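Local coordinates for protein alkaline phosphatase D (Bacillus subtilis, PDB 2YEQ) that hydrolyses phosphate esters, acting as a secreted phosphodiesterase and alkaline phosphatase with iron and calcium in its active site, at residues A[32-37]-A[185-190]; A[118-123]-A[136-141]; A[302-307]-A[359-364]; A[334-339]-A[345-350]. All coordinates share one frame; numbering follows the deposited sequence.

Interaction 1: A[32-37]-A[185-190]; sequences DPLNGG and RHAQYR
Leu34 reaches across to the helix that ends at Arg190 and lays one methyl against its backbone. Its CB leaves the loop at a slant rather than straight at the helix, and the branch at CG then makes the closest approach. With chi1 at -89° and chi2 at 53°, CD1 swings over to the helix, where it sits 3.6 Å from Gln188 CA and 3.7 Å from Gln188 N, and it also approaches the methyl of Ala187, CD1 to CB 4.1 Å.

Beside it, Ala187 points its CB directly at the loop. That methyl comes to 3.2 Å from Pro33 O, a close approach of a carbon to a carbonyl oxygen, and lies 4.1 Å from Pro33 CB, so it meets the proline carbonyl and, of the ring, CB. Pro33 and Ala187 also have the nearest pair of CA atoms here, 5.7 Å apart, a spacing that the small alanine side chain permits. Two backbone bonds between the loop's ends, Asp32 N to Gly37 O and Gly37 N to Asp32 O, close it and place Pro33 and Leu34 on the side facing the helix.

Gln188 offers only its backbone and the root of its side chain to Leu34; its amide is bonded elsewhere, to Thr170 and Asn172. The contact therefore joins the N-terminal part of the chain to helix 179-190 of the phosphatase part through van der Waals contact, apolar carbons and one carbonyl oxygen, with no hydrogen bond between the two segments, so shape rather than directed bonding sets how the loop sits on the helix.

Interaction 2: A[118-123]-A[136-141]; sequences TFAFAS and KHMAKE
Strand 117-122, helix 133-138 and strand 145-148 form a beta-alpha-beta unit, and this contact is where the helix rests on the first of its strands. Met138 spans the gap to two alanines, Ala120 and Ala122, which alternate along the strand and so present their methyls on the same face. Its chain runs out extended from the helix, CG anti to the backbone N (chi1 -169°), and then turns at chi3 (-68°), which carries the terminal methyl along the strand. The sulfur is left over Ala120, SD to CB 4.3 Å, while CE reaches Ala122 CB at 4.1 Å.

The small alanine side chains leave room for the thioether to lie between the backbones, whose nearest CA atoms, those of Ala120 and Met138, are 7.9 Å apart. Val146 on the neighbouring strand and Tyr442 on strand 440-448 also touch Met138, so it covers more than one strand. Phe119 and Phe121 point to the other face of the sheet. After the helix, a type I turn from Met138 to Glu141, closed by Glu141 N to Met138 O at 2.9 Å, sends the chain back towards strand 145-148. Such helix-on-sheet packing within a beta-alpha-beta crossover is typical of the calcineurin-like phosphatase fold.

Interaction 3: A[302-307]-A[359-364]; sequences NRTLLG and RERVIN
Arg361 brings the edge of its guanidinium, from helix 356-368, up to the backbone of Arg303 and Thr304, in the loop that leads into helix 308-320. Thr304 there forms an ST motif: its OG1 accepts from Gly307 N at 2.8 Å, and Gly307 is the N-cap of that following helix. The arginine thus ties one helix to the loop that starts another.

The arginine chain leaves with CG beside the backbone N (chi1 -68°), runs extended through chi2 and bends at chi3, which brings NH2 to the loop. NH2 donates to Arg303 O at 3.0 Å, with an angle of 157° at the hydrogen. The oxygen lies in the guanidinium plane, but seen from the carbonyl the donor stands above its plane, 37° out of it. The other nitrogens look elsewhere: NE makes a salt bridge with Glu311 and NH1 bonds to Pro301 O, so all three guanidinium nitrogens are engaged and the rotation of the group is fixed. Thr304 N is held in turn by Asp283, and its OG1 also bonds to Gln358. A water completes the contact, accepting from Arg361 NH2 at 2.9 Å and lying 2.7 Å from Thr304 OG1.

Interaction 4: A[334-339]-A[345-350]; sequences FAKWNF and PIYSMD. With PE5 (3,6,9,12,15,18,21,24-octaoxahexacosan-1-ol), chain E.
Asn338 OD1 is gripped by two backbone N-H groups, that of Ile346 across the contact and that of Gly340 just beyond its own segment. Ile346 N donates to Asn338 OD1 at 3.0 Å, nearly straight (166°) but tilted 30° from the amide carbonyl plane. Having CG anti to the backbone N (chi1 -173°) turns the amide towards Pro345, whose CB lies 3.7 Å from Asn338 ND2. Next along, Phe339 N donates to Ile346 O at 2.8 Å. A water continues the link, donating to Trp337 O and accepting from Ser348 N.

Around this polar seam the rings pack. The Tyr347 ring meets Asn338 obliquely, CE1 to CA 3.6 Å, and carries the bound polyether over one face, with PE5 C1 3.4 Å from Tyr347 CZ. Phe339 places its CZ over the centre of the Trp337 indole, while its CE2 comes to 3.8 Å from Ser348 N. On its other side strand 347-348 pairs with strand 291-292, through Tyr347 and Lys292. The arrangement is that of a loop returning on itself, its two limbs joined by an Asn side chain, backbone and water, the second limb also supplying one strand of a short two-stranded antiparallel sheet.

Interactions 3 and 4 are the close pair, centres 16 Å apart, and they touch: Arg359 NH1 of the helix lies 2.8 Å from Phe334 O, probably a hydrogen bond. Interaction 4 falls, along the chain, between the two segments of interaction 3. Interaction 2 likewise falls within the span of interaction 1, their centres 23 Å apart and nearest atoms about 9 Å. Interactions 1 and 3 lie on opposite sides of the chain's centre, 38 Å apart between centres. As for the metals, the side chain of Ala122 in interaction 2 is about 11 Å from the iron, and that of Ser348 in interaction 4 about 9 Å from a calcium ion.

Interaction 1: A[32-37]-A[185-190]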
# COMPACT_ATOMS: atom_id res chain seq x y z
N ASP A 32 -11.04 24.43 -3.40
CA ASP A 32 -12.13 23.95 -2.49
C ASP A 32 -12.25 22.40 -2.56
O ASP A 32 -13.15 21.88 -3.24
CB ASP A 32 -13.46 24.60 -2.94
CG ASP A 32 -14.62 24.37 -1.99
OD1 ASP A 32 -14.50 23.62 -0.99
OD2 ASP A 32 -15.68 24.98 -2.25
N PRO A 33 -11.38 21.68 -1.84
CA PRO A 33 -11.08 20.29 -2.20
C PRO A 33 -12.16 19.26 -1.89
O PRO A 33 -12.33 18.31 -2.65
CB PRO A 33 -9.79 19.99 -1.41
CG PRO A 33 -9.81 20.99 -0.27
CD PRO A 33 -10.43 22.20 -0.84
N LEU A 34 -12.89 19.43 -0.81
CA LEU A 34 -13.95 18.47 -0.46
C LEU A 34 -15.28 18.71 -1.21
O LEU A 34 -16.19 17.88 -1.13
CB LEU A 34 -14.16 18.46 1.06
CG LEU A 34 -13.25 17.44 1.78
CD1 LEU A 34 -11.78 17.63 1.42
CD2 LEU A 34 -13.47 17.51 3.30
N ASN A 35 -15.39 19.83 -1.92
CA ASN A 35 -16.59 20.14 -2.72
C ASN A 35 -16.30 20.11 -4.22
O ASN A 35 -16.79 20.93 -4.99
CB ASN A 35 -17.15 21.51 -2.31
CG ASN A 35 -17.55 21.58 -0.86
OD1 ASN A 35 -17.03 22.41 -0.10
ND2 ASN A 35 -18.43 20.70 -0.46
N GLY A 36 -15.49 19.15 -4.64
CA GLY A 36 -15.23 18.94 -6.04
C GLY A 36 -14.03 19.69 -6.59
O GLY A 36 -13.68 19.52 -7.74
N GLY A 37 -13.41 20.52 -5.77
CA GLY A 37 -12.21 21.23 -6.20
C GLY A 37 -12.37 22.74 -6.39
O GLY A 37 -11.39 23.47 -6.28
N ARG A 185 -13.42 11.97 -1.76
CA ARG A 185 -12.86 11.14 -0.69
C ARG A 185 -11.32 11.18 -0.77
O ARG A 185 -10.67 11.29 0.27
CB ARG A 185 -13.35 9.71 -0.80
CG ARG A 185 -12.85 8.79 0.29
CD ARG A 185 -13.30 9.19 1.65
NE ARG A 185 -14.73 9.49 1.80
CZ ARG A 185 -15.68 8.63 2.17
NH1 ARG A 185 -15.40 7.34 2.38
NH2 ARG A 185 -16.94 9.08 2.33
N HIS A 186 -10.74 11.05 -1.96
CA HIS A 186 -9.27 11.22 -2.12
C HIS A 186 -8.80 12.58 -1.58
O HIS A 186 -7.79 12.66 -0.90
CB HIS A 186 -8.77 11.05 -3.55
CG HIS A 186 -8.54 9.62 -3.95
ND1 HIS A 186 -7.36 8.92 -4.01
CD2 HIS A 186 -9.47 8.73 -4.27
CE1 HIS A 186 -7.61 7.67 -4.41
NE2 HIS A 186 -8.89 7.53 -4.53
N ALA A 187 -9.57 13.63 -1.87
CA ALA A 187 -9.25 14.95 -1.36
C ALA A 187 -9.33 15.02 0.16
O ALA A 187 -8.48 15.69 0.78
CB ALA A 187 -10.17 16.00 -2.01
N GLN A 188 -10.30 14.35 0.78
CA GLN A 188 -10.40 14.36 2.24
C GLN A 188 -9.14 13.79 2.88
O GLN A 188 -8.60 14.37 3.81
CB GLN A 188 -11.60 13.57 2.75
CG GLN A 188 -11.63 13.46 4.27
CD GLN A 188 -12.86 12.77 4.80
OE1 GLN A 188 -13.29 11.73 4.27
NE2 GLN A 188 -13.45 13.33 5.88
N TYR A 189 -8.72 12.62 2.40
CA TYR A 189 -7.54 11.92 2.92
C TYR A 189 -6.26 12.68 2.65
O TYR A 189 -5.45 12.86 3.54
CB TYR A 189 -7.45 10.49 2.31
CG TYR A 189 -8.32 9.46 3.02
CD1 TYR A 189 -9.69 9.65 3.14
CD2 TYR A 189 -7.78 8.28 3.52
CE1 TYR A 189 -10.49 8.71 3.77
CE2 TYR A 189 -8.57 7.35 4.17
CZ TYR A 189 -9.93 7.55 4.26
OH TYR A 189 -10.72 6.63 4.92
N ARG A 190 -6.10 13.15 1.41
CA ARG A 190 -4.89 13.79 0.95
C ARG A 190 -4.71 15.22 1.52
O ARG A 190 -3.62 15.78 1.43
CB ARG A 190 -4.88 13.79 -0.58
CG ARG A 190 -3.59 14.21 -1.26
CD ARG A 190 -2.44 13.33 -0.81
NE ARG A 190 -1.44 13.00 -1.81
CZ ARG A 190 -1.64 12.38 -2.98
NH1 ARG A 190 -2.84 12.03 -3.41
NH2 ARG A 190 -0.60 12.15 -3.77

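Interaction 2: A[118-123]-A[136-141]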
# COMPACT_ATOMS: atom_id res chain seq x y z
N THR A 118 17.25 2.04 1.48
CA THR A 118 16.34 2.14 2.61
C THR A 118 14.99 2.64 2.11
O THR A 118 14.93 3.60 1.34
CB THR A 118 16.87 3.10 3.71
OG1 THR A 118 18.20 2.70 4.09
CG2 THR A 118 15.98 3.09 4.94
N PHE A 119 13.91 1.99 2.53
CA PHE A 119 12.56 2.40 2.10
C PHE A 119 11.61 2.09 3.22
O PHE A 119 12.00 1.43 4.19
CB PHE A 119 12.18 1.75 0.76
CG PHE A 119 12.00 0.25 0.79
CD1 PHE A 119 10.79 -0.29 1.16
CD2 PHE A 119 13.02 -0.61 0.42
CE1 PHE A 119 10.59 -1.69 1.18
CE2 PHE A 119 12.83 -2.00 0.42
CZ PHE A 119 11.59 -2.53 0.81
N ALA A 120 10.40 2.62 3.14
CA ALA A 120 9.36 2.30 4.09
C ALA A 120 8.17 1.79 3.28
O ALA A 120 8.05 2.11 2.08
CB ALA A 120 8.93 3.53 4.89
N PHE A 121 7.32 0.99 3.92
CA PHE A 121 6.03 0.63 3.30
C PHE A 121 4.90 0.77 4.28
O PHE A 121 5.04 0.58 5.50
CB PHE A 121 6.07 -0.73 2.57
CG PHE A 121 6.22 -1.93 3.45
CD1 PHE A 121 5.10 -2.58 3.92
CD2 PHE A 121 7.48 -2.46 3.71
CE1 PHE A 121 5.21 -3.74 4.67
CE2 PHE A 121 7.61 -3.63 4.47
CZ PHE A 121 6.48 -4.26 4.96
N ALA A 122 3.75 1.14 3.73
CA ALA A 122 2.60 1.49 4.51
C ALA A 122 1.32 0.95 3.85
O ALA A 122 1.31 0.70 2.64
CB ALA A 122 2.51 3.01 4.60
N SER A 123 0.28 0.80 4.64
CA SER A 123 -1.06 0.48 4.12
C SER A 123 -2.08 0.91 5.13
O SER A 123 -1.75 1.20 6.28
CB SER A 123 -1.16 -1.03 3.89
OG SER A 123 -1.11 -1.72 5.11
N LYS A 136 3.80 11.78 9.96
CA LYS A 136 4.65 12.83 10.55
C LYS A 136 6.02 12.23 10.83
O LYS A 136 7.03 12.78 10.42
CB LYS A 136 4.05 13.36 11.84
CG LYS A 136 4.76 14.62 12.36
CD LYS A 136 4.15 15.09 13.65
CE LYS A 136 4.77 16.40 14.13
NZ LYS A 136 4.14 17.59 13.49
N HIS A 137 6.04 11.08 11.51
CA HIS A 137 7.29 10.35 11.75
C HIS A 137 7.97 9.86 10.48
O HIS A 137 9.21 9.96 10.36
CB HIS A 137 7.07 9.19 12.72
CG HIS A 137 6.63 9.62 14.09
ND1 HIS A 137 7.41 10.42 14.90
CD2 HIS A 137 5.49 9.37 14.78
CE1 HIS A 137 6.78 10.62 16.05
NE2 HIS A 137 5.61 10.00 16.00
N MET A 138 7.21 9.34 9.51
CA MET A 138 7.82 8.83 8.32
C MET A 138 8.55 9.91 7.56
O MET A 138 9.60 9.66 6.98
CB MET A 138 6.79 8.18 7.39
CG MET A 138 7.39 7.40 6.26
SD MET A 138 6.19 6.85 5.03
CE MET A 138 5.32 5.68 6.06
N ALA A 139 7.97 11.12 7.54
CA ALA A 139 8.53 12.25 6.79
C ALA A 139 9.92 12.65 7.32
O ALA A 139 10.64 13.34 6.64
CB ALA A 139 7.58 13.45 6.84
N LYS A 140 10.25 12.23 8.53
CA LYS A 140 11.58 12.51 9.12
C LYS A 140 12.61 11.38 8.86
O LYS A 140 13.77 11.51 9.25
CB LYS A 140 11.43 12.75 10.61
CG LYS A 140 10.59 13.98 10.95
CD LYS A 140 10.17 13.98 12.40
CE LYS A 140 9.89 15.39 12.94
NZ LYS A 140 9.01 15.33 14.15
N GLU A 141 12.18 10.30 8.20
CA GLU A 141 13.06 9.16 7.94
C GLU A 141 13.95 9.49 6.77
O GLU A 141 13.60 10.32 5.93
CB GLU A 141 12.28 7.86 7.60
CG GLU A 141 11.31 7.35 8.68
CD GLU A 141 11.95 6.44 9.71
OE1 GLU A 141 13.19 6.28 9.71
OE2 GLU A 141 11.20 5.87 10.53

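Interaction 3: A[302-307]-A[359-364]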
# COMPACT_ATOMS: atom_id res chain seq x y z
N ASN A 302 -7.88 -24.16 -10.86
CA ASN A 302 -8.04 -23.15 -11.90
C ASN A 302 -8.12 -21.73 -11.35
O ASN A 302 -8.04 -20.78 -12.12
CB ASN A 302 -9.32 -23.41 -12.70
CG ASN A 302 -9.20 -24.63 -13.58
OD1 ASN A 302 -8.12 -24.94 -14.07
ND2 ASN A 302 -10.30 -25.31 -13.80
N ARG A 303 -8.36 -21.59 -10.06
CA ARG A 303 -8.59 -20.27 -9.49
C ARG A 303 -7.30 -19.48 -9.42
O ARG A 303 -6.24 -20.04 -9.11
CB ARG A 303 -9.19 -20.40 -8.12
CG ARG A 303 -10.65 -20.82 -8.17
CD ARG A 303 -11.21 -21.06 -6.81
NE ARG A 303 -11.40 -19.82 -6.08
CZ ARG A 303 -10.75 -19.45 -4.97
NH1 ARG A 303 -9.82 -20.23 -4.42
NH2 ARG A 303 -11.03 -18.28 -4.40
N THR A 304 -7.41 -18.19 -9.76
CA THR A 304 -6.28 -17.27 -9.89
C THR A 304 -6.46 -16.05 -8.97
O THR A 304 -7.60 -15.68 -8.63
CB THR A 304 -6.13 -16.81 -11.34
OG1 THR A 304 -4.88 -16.15 -11.50
CG2 THR A 304 -7.32 -15.87 -11.80
N LEU A 305 -5.33 -15.49 -8.53
CA LEU A 305 -5.31 -14.16 -7.87
C LEU A 305 -4.80 -13.15 -8.87
O LEU A 305 -5.32 -12.04 -8.96
CB LEU A 305 -4.36 -14.11 -6.67
CG LEU A 305 -4.85 -14.22 -5.24
CD1 LEU A 305 -3.61 -14.14 -4.32
CD2 LEU A 305 -5.88 -13.16 -4.85
N LEU A 306 -3.77 -13.53 -9.62
CA LEU A 306 -3.03 -12.58 -10.43
C LEU A 306 -3.59 -12.46 -11.81
O LEU A 306 -3.36 -11.44 -12.49
CB LEU A 306 -1.57 -13.02 -10.59
CG LEU A 306 -0.72 -13.17 -9.33
CD1 LEU A 306 0.69 -13.69 -9.72
CD2 LEU A 306 -0.66 -11.82 -8.57
N GLY A 307 -4.29 -13.51 -12.26
CA GLY A 307 -4.63 -13.64 -13.67
C GLY A 307 -3.44 -14.17 -14.43
O GLY A 307 -2.28 -14.03 -13.99
N ARG A 359 -0.91 -19.91 -5.14
CA ARG A 359 0.31 -19.79 -4.34
C ARG A 359 1.31 -20.90 -4.69
O ARG A 359 2.51 -20.64 -4.84
CB ARG A 359 0.01 -19.79 -2.85
CG ARG A 359 1.24 -19.37 -2.04
CD ARG A 359 0.92 -19.16 -0.63
NE ARG A 359 0.23 -20.30 -0.07
CZ ARG A 359 -0.48 -20.28 1.04
NH1 ARG A 359 -0.61 -19.18 1.75
NH2 ARG A 359 -1.09 -21.39 1.45
N GLU A 360 0.80 -22.12 -4.87
CA GLU A 360 1.62 -23.26 -5.29
C GLU A 360 2.36 -23.00 -6.59
O GLU A 360 3.54 -23.36 -6.71
CB GLU A 360 0.77 -24.51 -5.45
CG GLU A 360 0.46 -25.21 -4.16
CD GLU A 360 -0.21 -26.57 -4.40
OE1 GLU A 360 0.43 -27.43 -5.06
OE2 GLU A 360 -1.37 -26.77 -3.95
N ARG A 361 1.69 -22.38 -7.56
CA ARG A 361 2.34 -22.09 -8.83
C ARG A 361 3.51 -21.12 -8.64
O ARG A 361 4.58 -21.30 -9.25
CB ARG A 361 1.36 -21.55 -9.88
CG ARG A 361 0.31 -22.59 -10.36
CD ARG A 361 -0.47 -22.07 -11.56
NE ARG A 361 -1.51 -21.07 -11.22
CZ ARG A 361 -2.70 -21.32 -10.66
NH1 ARG A 361 -3.04 -22.54 -10.27
NH2 ARG A 361 -3.55 -20.31 -10.46
N VAL A 362 3.32 -20.11 -7.79
CA VAL A 362 4.39 -19.16 -7.53
C VAL A 362 5.57 -19.83 -6.81
O VAL A 362 6.72 -19.68 -7.21
CB VAL A 362 3.89 -17.94 -6.71
CG1 VAL A 362 5.07 -17.01 -6.32
CG2 VAL A 362 2.81 -17.16 -7.50
N ILE A 363 5.28 -20.59 -5.76
CA ILE A 363 6.32 -21.26 -5.01
C ILE A 363 7.05 -22.30 -5.87
O ILE A 363 8.27 -22.38 -5.82
CB ILE A 363 5.78 -21.88 -3.71
CG1 ILE A 363 5.31 -20.76 -2.77
CG2 ILE A 363 6.87 -22.71 -3.02
CD1 ILE A 363 4.58 -21.23 -1.54
N ASN A 364 6.31 -23.07 -6.67
CA ASN A 364 6.92 -24.06 -7.56
C ASN A 364 7.86 -23.43 -8.54
O ASN A 364 8.94 -23.99 -8.83
CB ASN A 364 5.87 -24.90 -8.32
CG ASN A 364 5.22 -25.95 -7.44
OD1 ASN A 364 5.66 -26.20 -6.33
ND2 ASN A 364 4.15 -26.56 -7.94
O HOH W 1 -3.12 -18.07 -12.25

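Interaction 4: A[334-339]-A[345-350]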
# COMPACT_ATOMS: atom_id res chain seq x y z
N PHE A 334 0.55 -13.65 2.66
CA PHE A 334 1.10 -14.65 1.75
C PHE A 334 1.40 -16.00 2.44
O PHE A 334 1.17 -17.07 1.85
CB PHE A 334 2.37 -14.13 1.11
CG PHE A 334 2.96 -15.03 0.08
CD1 PHE A 334 2.50 -15.00 -1.23
CD2 PHE A 334 4.00 -15.89 0.39
CE1 PHE A 334 3.06 -15.84 -2.20
CE2 PHE A 334 4.55 -16.73 -0.57
CZ PHE A 334 4.09 -16.70 -1.85
N ALA A 335 1.94 -15.95 3.65
CA ALA A 335 2.32 -17.18 4.35
C ALA A 335 1.09 -17.95 4.80
O ALA A 335 -0.02 -17.40 4.83
CB ALA A 335 3.23 -16.87 5.55
N LYS A 336 1.30 -19.22 5.16
CA LYS A 336 0.28 -20.02 5.83
C LYS A 336 -0.15 -19.33 7.11
O LYS A 336 0.69 -18.86 7.89
CB LYS A 336 0.81 -21.44 6.12
CG LYS A 336 -0.11 -22.34 6.94
CD LYS A 336 0.58 -23.70 7.26
CE LYS A 336 -0.08 -24.45 8.43
NZ LYS A 336 0.15 -23.88 9.78
N TRP A 337 -1.46 -19.30 7.36
CA TRP A 337 -2.00 -18.51 8.45
C TRP A 337 -3.25 -19.17 8.99
O TRP A 337 -4.39 -18.68 8.82
CB TRP A 337 -2.27 -17.10 7.91
CG TRP A 337 -2.47 -15.99 8.91
CD1 TRP A 337 -1.93 -15.89 10.14
CD2 TRP A 337 -3.22 -14.79 8.69
NE1 TRP A 337 -2.32 -14.70 10.72
CE2 TRP A 337 -3.10 -14.01 9.85
CE3 TRP A 337 -3.98 -14.30 7.62
CZ2 TRP A 337 -3.73 -12.78 9.98
CZ3 TRP A 337 -4.61 -13.08 7.76
CH2 TRP A 337 -4.47 -12.33 8.92
N ASN A 338 -3.03 -20.30 9.67
CA ASN A 338 -4.11 -21.15 10.17
C ASN A 338 -4.67 -20.66 11.48
O ASN A 338 -3.95 -20.63 12.47
CB ASN A 338 -3.61 -22.59 10.31
CG ASN A 338 -4.72 -23.59 10.66
OD1 ASN A 338 -5.93 -23.25 10.77
ND2 ASN A 338 -4.31 -24.84 10.83
N PHE A 339 -5.96 -20.31 11.49
CA PHE A 339 -6.63 -19.85 12.70
C PHE A 339 -7.26 -20.99 13.51
O PHE A 339 -7.75 -20.75 14.60
CB PHE A 339 -7.75 -18.86 12.35
CG PHE A 339 -7.28 -17.69 11.54
CD1 PHE A 339 -6.34 -16.81 12.06
CD2 PHE A 339 -7.79 -17.46 10.28
CE1 PHE A 339 -5.89 -15.72 11.30
CE2 PHE A 339 -7.36 -16.36 9.53
CZ PHE A 339 -6.40 -15.50 10.04
N PRO A 345 -8.60 -26.99 10.21
CA PRO A 345 -8.00 -25.70 9.86
C PRO A 345 -9.06 -24.66 9.46
O PRO A 345 -10.16 -25.03 9.03
CB PRO A 345 -7.11 -26.04 8.67
CG PRO A 345 -7.65 -27.31 8.11
CD PRO A 345 -8.23 -28.05 9.26
N ILE A 346 -8.72 -23.38 9.66
CA ILE A 346 -9.56 -22.24 9.29
C ILE A 346 -8.61 -21.17 8.69
O ILE A 346 -7.57 -20.85 9.29
CB ILE A 346 -10.30 -21.68 10.49
CG1 ILE A 346 -11.25 -22.74 11.06
CG2 ILE A 346 -11.11 -20.38 10.13
CD1 ILE A 346 -11.66 -22.44 12.47
N TYR A 347 -8.95 -20.70 7.49
CA TYR A 347 -8.10 -19.82 6.69
C TYR A 347 -8.86 -18.59 6.22
O TYR A 347 -10.10 -18.62 6.08
CB TYR A 347 -7.60 -20.57 5.47
CG TYR A 347 -6.60 -21.65 5.83
CD1 TYR A 347 -5.36 -21.31 6.38
CD2 TYR A 347 -6.89 -22.99 5.64
CE1 TYR A 347 -4.45 -22.28 6.72
CE2 TYR A 347 -5.98 -23.98 5.97
CZ TYR A 347 -4.76 -23.62 6.51
OH TYR A 347 -3.85 -24.58 6.85
N SER A 348 -8.11 -17.52 5.94
CA SER A 348 -8.69 -16.30 5.36
C SER A 348 -8.93 -16.50 3.89
O SER A 348 -8.00 -16.71 3.12
CB SER A 348 -7.77 -15.10 5.57
OG SER A 348 -8.19 -14.01 4.76
N MET A 349 -10.19 -16.43 3.47
CA MET A 349 -10.53 -16.69 2.07
C MET A 349 -10.11 -15.54 1.16
O MET A 349 -10.00 -15.71 -0.06
CB MET A 349 -12.05 -16.99 1.96
CG MET A 349 -12.44 -18.28 2.68
SD MET A 349 -11.72 -19.71 1.83
CE MET A 349 -10.44 -20.28 2.96
N ASP A 350 -9.82 -14.39 1.75
CA ASP A 350 -9.41 -13.19 0.99
C ASP A 350 -7.89 -13.04 0.84
O ASP A 350 -7.41 -12.21 0.05
CB ASP A 350 -9.99 -11.95 1.65
CG ASP A 350 -9.87 -10.71 0.79
OD1 ASP A 350 -10.33 -10.71 -0.39
OD2 ASP A 350 -9.32 -9.71 1.32
C48 PE5 E . -0.78 -25.23 2.94
C50 PE5 E . -2.00 -24.84 2.10
O1 PE5 E . -2.58 -23.61 2.55
C1 PE5 E . -3.86 -23.70 3.21
C2 PE5 E . -5.03 -23.36 2.28
O2 PE5 E . -5.73 -24.52 1.76
O HOH W 2 -5.41 -17.54 6.50